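Local coordinates for viral structural protein 4 (PDB 6TZ0) that binds GTP at a P-loop and pairs with the viral RNA-dependent RNA polymerase, probably assisting its transcription of the double-stranded RNA genome, at the interface of chains B and A. Sequence-based numbering; all coordinates share one arbitrary frame. Chains: chain A, Viral structural protein 4; chain B, RNA-dependent RNA Polymerase.

Contact 1: the interface of chains B and A. Residues chain B 90-91; chain A 477-479.
B:Glu90 and B:Asp91, both with helix-like backbone torsions, lie across the A:Thr477-A:Lys479 stretch, extended only at A:Gly478, and the amide N of B:Asp91 reaches the carbonyl O of A:Thr477 at 3.1 Å in a weak, bent hydrogen bond. The same carbonyl oxygen is flanked by the beta-carbons of both polymerase residues, with B:Asp91 CB at 3.4 Å and B:Glu90 CB at 3.6 Å from A:Thr477 O.

B:Asp91 turns its CG away from its own backbone N (chi1 -158°), which carries the carboxylate past the threonine carbonyl towards the next peptide of chain A. There A:Gly478 O lies over the face of the carboxylate, 3.8 Å from B:Asp91 CG, and no hydrogen bond joins these two acceptors. The root of the side chain packs instead, B:Asp91 CB meeting A:Thr477 CA at 3.7 Å.

On the other side, A:Lys479 folds back over B:Glu90. The bend at chi2 brings CE over B:Glu90, and the bend at chi4 turns NZ away from its carbonyl: A:Lys479 CE is 3.3 Å from the backbone carbonyl O of B:Glu90 and also rests against B:Glu90 CB. The B:Glu90 carboxylate bends off in a different direction, and its OE2 stays 6.8 Å from A:Lys479 NZ. Opposite charges at this range could add a modest long-range attraction, but they make no salt bridge here. Contact is therefore made chiefly by backbone groups and aliphatic parts of charged side chains, hiding 174 Å² in all.

Both segments are loops: the polymerase residues follow the 3-10 helix 83-85 and precede helix 121-134, while the chain A residues leave the end of helix 468-476 and lead towards strand 484-489, at one edge of the interface.

Contact 2: the interface of chains B and A. Residues chain B 365-367; chain A 453, 456-457, 493, 537.
B:Leu365 sets its forked end among A:Ile457, A:Ala493, A:Leu537 and A:Asn453, where its two methyls meet different neighbours. CD2 faces A:Ala493 and A:Ile457, lying 3.7 Å from A:Ala493 CB, while CD1 points towards A:Leu537 and the amide oxygen OD1 of A:Asn453. The A:Ile457 side chain lies alongside that of the leucine, pointing the opposite way, with CG1 anti to the backbone N (chi1 -170°) and a bend at chi2 turning CD1 towards the leucine, 3.7 Å from B:Leu365 CD2. A:Leu537 instead stands nearly perpendicular to B:Leu365, and the two CD1 methyls approach to 4.0 Å.

The second branch of A:Leu537 serves another polymerase residue. Its CD2 touches the flank of the B:Thr367 methyl, 3.8 Å from CG2, the two side chains meeting at a slant, and also flanks B:Leu365 CB, so this one leucine packs against both. B:Val366, between them, contributes little buried surface.

Three elements of chain A thus converge on a polymerase loop: helix 442-457, the 3-10 helix 492-496 and the end of helix 524-537. B:Leu365 alone hides 86 Å² and carries most of the polymerase surface hidden in the patch. Beside it, the A:Asn453 amide nitrogen ND2 lies 3.9 Å from the methyl CG2 of B:Thr367, a van der Waals approach.

Contact 1: the interface of chains B and A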
loop_
_atom_site.group_PDB
_atom_site.type_symbol
_atom_site.label_atom_id
_atom_site.label_comp_id
_atom_site.label_asym_id
_atom_site.label_seq_id
_atom_site.Cartn_x
_atom_site.Cartn_y
_atom_site.Cartn_z
ATOM N N GLU B 90 11.007 14.095 29.438
ATOM C CA GLU B 90 10.709 14.351 30.846
ATOM C C GLU B 90 9.342 13.813 31.229
ATOM O O GLU B 90 9.176 13.229 32.304
ATOM C CB GLU B 90 10.795 15.846 31.142
ATOM C CG GLU B 90 12.213 16.386 31.188
ATOM C CD GLU B 90 12.765 16.734 29.829
ATOM O OE1 GLU B 90 12.015 16.638 28.838
ATOM O OE2 GLU B 90 13.958 17.098 29.752
ATOM N N ASP B 91 8.359 13.967 30.348
ATOM C CA ASP B 91 7.031 13.433 30.601
ATOM C C ASP B 91 7.004 11.914 30.472
ATOM O O ASP B 91 6.070 11.281 30.972
ATOM C CB ASP B 91 6.045 14.073 29.620
ATOM C CG ASP B 91 4.609 14.016 30.092
ATOM O OD1 ASP B 91 4.347 13.519 31.207
ATOM O OD2 ASP B 91 3.729 14.490 29.346
ATOM N N THR A 477 5.799 18.062 26.534
ATOM C CA THR A 477 6.359 16.945 27.281
ATOM C C THR A 477 7.080 17.400 28.543
ATOM O O THR A 477 8.042 16.760 28.971
ATOM C CB THR A 477 7.300 16.123 26.401
ATOM O OG1 THR A 477 8.383 16.945 25.952
ATOM C CG2 THR A 477 6.561 15.570 25.202
ATOM N N GLY A 478 6.627 18.489 29.152
ATOM C CA GLY A 478 7.202 18.955 30.391
ATOM C C GLY A 478 6.721 18.161 31.587
ATOM O O GLY A 478 5.900 17.250 31.490
ATOM N N LYS A 479 7.267 18.519 32.750
ATOM C CA LYS A 479 6.858 17.898 34.006
ATOM C C LYS A 479 5.576 18.519 34.545
ATOM O O LYS A 479 4.614 17.810 34.853
ATOM C CB LYS A 479 7.972 18.028 35.046
ATOM C CG LYS A 479 9.236 17.249 34.755
ATOM C CD LYS A 479 9.046 15.768 35.011
ATOM C CE LYS A 479 10.336 15.013 34.771
ATOM N NZ LYS A 479 11.381 15.372 35.758
#

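Contact 2: the interface of chains B and A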
loop_
_atom_site.group_PDB
_atom_site.type_symbol
_atom_site.label_atom_id
_atom_site.label_comp_id
_atom_site.label_asym_id
_atom_site.label_seq_id
_atom_site.Cartn_x
_atom_site.Cartn_y
_atom_site.Cartn_z
ATOM N N LEU B 365 7.033 27.618 1.984
ATOM C CA LEU B 365 5.644 27.296 2.252
ATOM C C LEU B 365 4.813 27.380 0.979
ATOM O O LEU B 365 5.005 28.270 0.149
ATOM C CB LEU B 365 5.089 28.256 3.295
ATOM C CG LEU B 365 5.829 28.235 4.625
ATOM C CD1 LEU B 365 5.291 29.321 5.509
ATOM C CD2 LEU B 365 5.677 26.887 5.276
ATOM N N VAL B 366 3.878 26.450 0.835
ATOM C CA VAL B 366 2.978 26.396 -0.308
ATOM C C VAL B 366 1.679 27.083 0.084
ATOM O O VAL B 366 1.113 26.797 1.143
ATOM C CB VAL B 366 2.740 24.940 -0.744
ATOM C CG1 VAL B 366 1.732 24.863 -1.858
ATOM C CG2 VAL B 366 4.043 24.317 -1.179
ATOM N N THR B 367 1.223 28.016 -0.744
ATOM C CA THR B 367 0.023 28.781 -0.443
ATOM C C THR B 367 -1.203 28.124 -1.074
ATOM O O THR B 367 -1.149 26.996 -1.564
ATOM C CB THR B 367 0.197 30.225 -0.891
ATOM O OG1 THR B 367 0.533 30.253 -2.281
ATOM C CG2 THR B 367 1.289 30.886 -0.088
ATOM N N ASN A 453 6.523 35.064 4.173
ATOM C CA ASN A 453 6.683 33.611 4.217
ATOM C C ASN A 453 8.145 33.214 4.360
ATOM O O ASN A 453 8.447 32.188 4.979
ATOM C CB ASN A 453 6.089 32.956 2.972
ATOM C CG ASN A 453 4.588 33.009 2.953
ATOM O OD1 ASN A 453 3.949 32.955 3.992
ATOM N ND2 ASN A 453 4.013 33.063 1.765
ATOM N N LEU A 456 8.752 33.496 7.932
ATOM C CA LEU A 456 8.066 32.435 8.667
ATOM C C LEU A 456 8.770 31.088 8.543
ATOM O O LEU A 456 8.767 30.307 9.496
ATOM C CB LEU A 456 6.620 32.291 8.189
ATOM C CG LEU A 456 5.581 33.339 8.574
ATOM C CD1 LEU A 456 4.313 33.106 7.811
ATOM C CD2 LEU A 456 5.294 33.267 10.037
ATOM N N ILE A 457 9.359 30.796 7.380
ATOM C CA ILE A 457 9.898 29.462 7.110
ATOM C C ILE A 457 11.118 29.138 7.968
ATOM O O ILE A 457 11.364 27.966 8.263
ATOM C CB ILE A 457 10.197 29.331 5.596
ATOM C CG1 ILE A 457 10.523 27.898 5.186
ATOM C CG2 ILE A 457 11.336 30.219 5.169
ATOM C CD1 ILE A 457 9.413 26.968 5.345
ATOM N N ALA A 493 0.564 25.042 7.988
ATOM C CA ALA A 493 1.925 24.524 7.948
ATOM C C ALA A 493 2.462 24.219 9.336
ATOM O O ALA A 493 3.502 23.571 9.455
ATOM C CB ALA A 493 2.852 25.506 7.241
ATOM N N LEU A 537 -2.101 31.469 3.951
ATOM C CA LEU A 537 -1.545 30.178 4.328
ATOM C C LEU A 537 -2.543 29.221 4.977
ATOM O O LEU A 537 -2.161 28.097 5.304
ATOM C CB LEU A 537 -0.364 30.378 5.266
ATOM C CG LEU A 537 0.882 31.019 4.696
ATOM C CD1 LEU A 537 1.822 31.257 5.830
ATOM C CD2 LEU A 537 1.487 30.098 3.659
#

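The C-alpha centres of contact 1 and contact 2 lie about 30 Å apart on the same interface of viral structural protein 4 with the polymerase, and they have no residue or secondary-structure element in common. Each uses polymerase loops well separated in sequence, whereas the chain A residues all come from the stretch from helix 442-457 through helix 524-537. Contact 1 lies on the loop after helix 468-476, in sequence between the elements that build contact 2. Two such distant points would be expected to restrain rotation of one protein on the other within the transcribing complex.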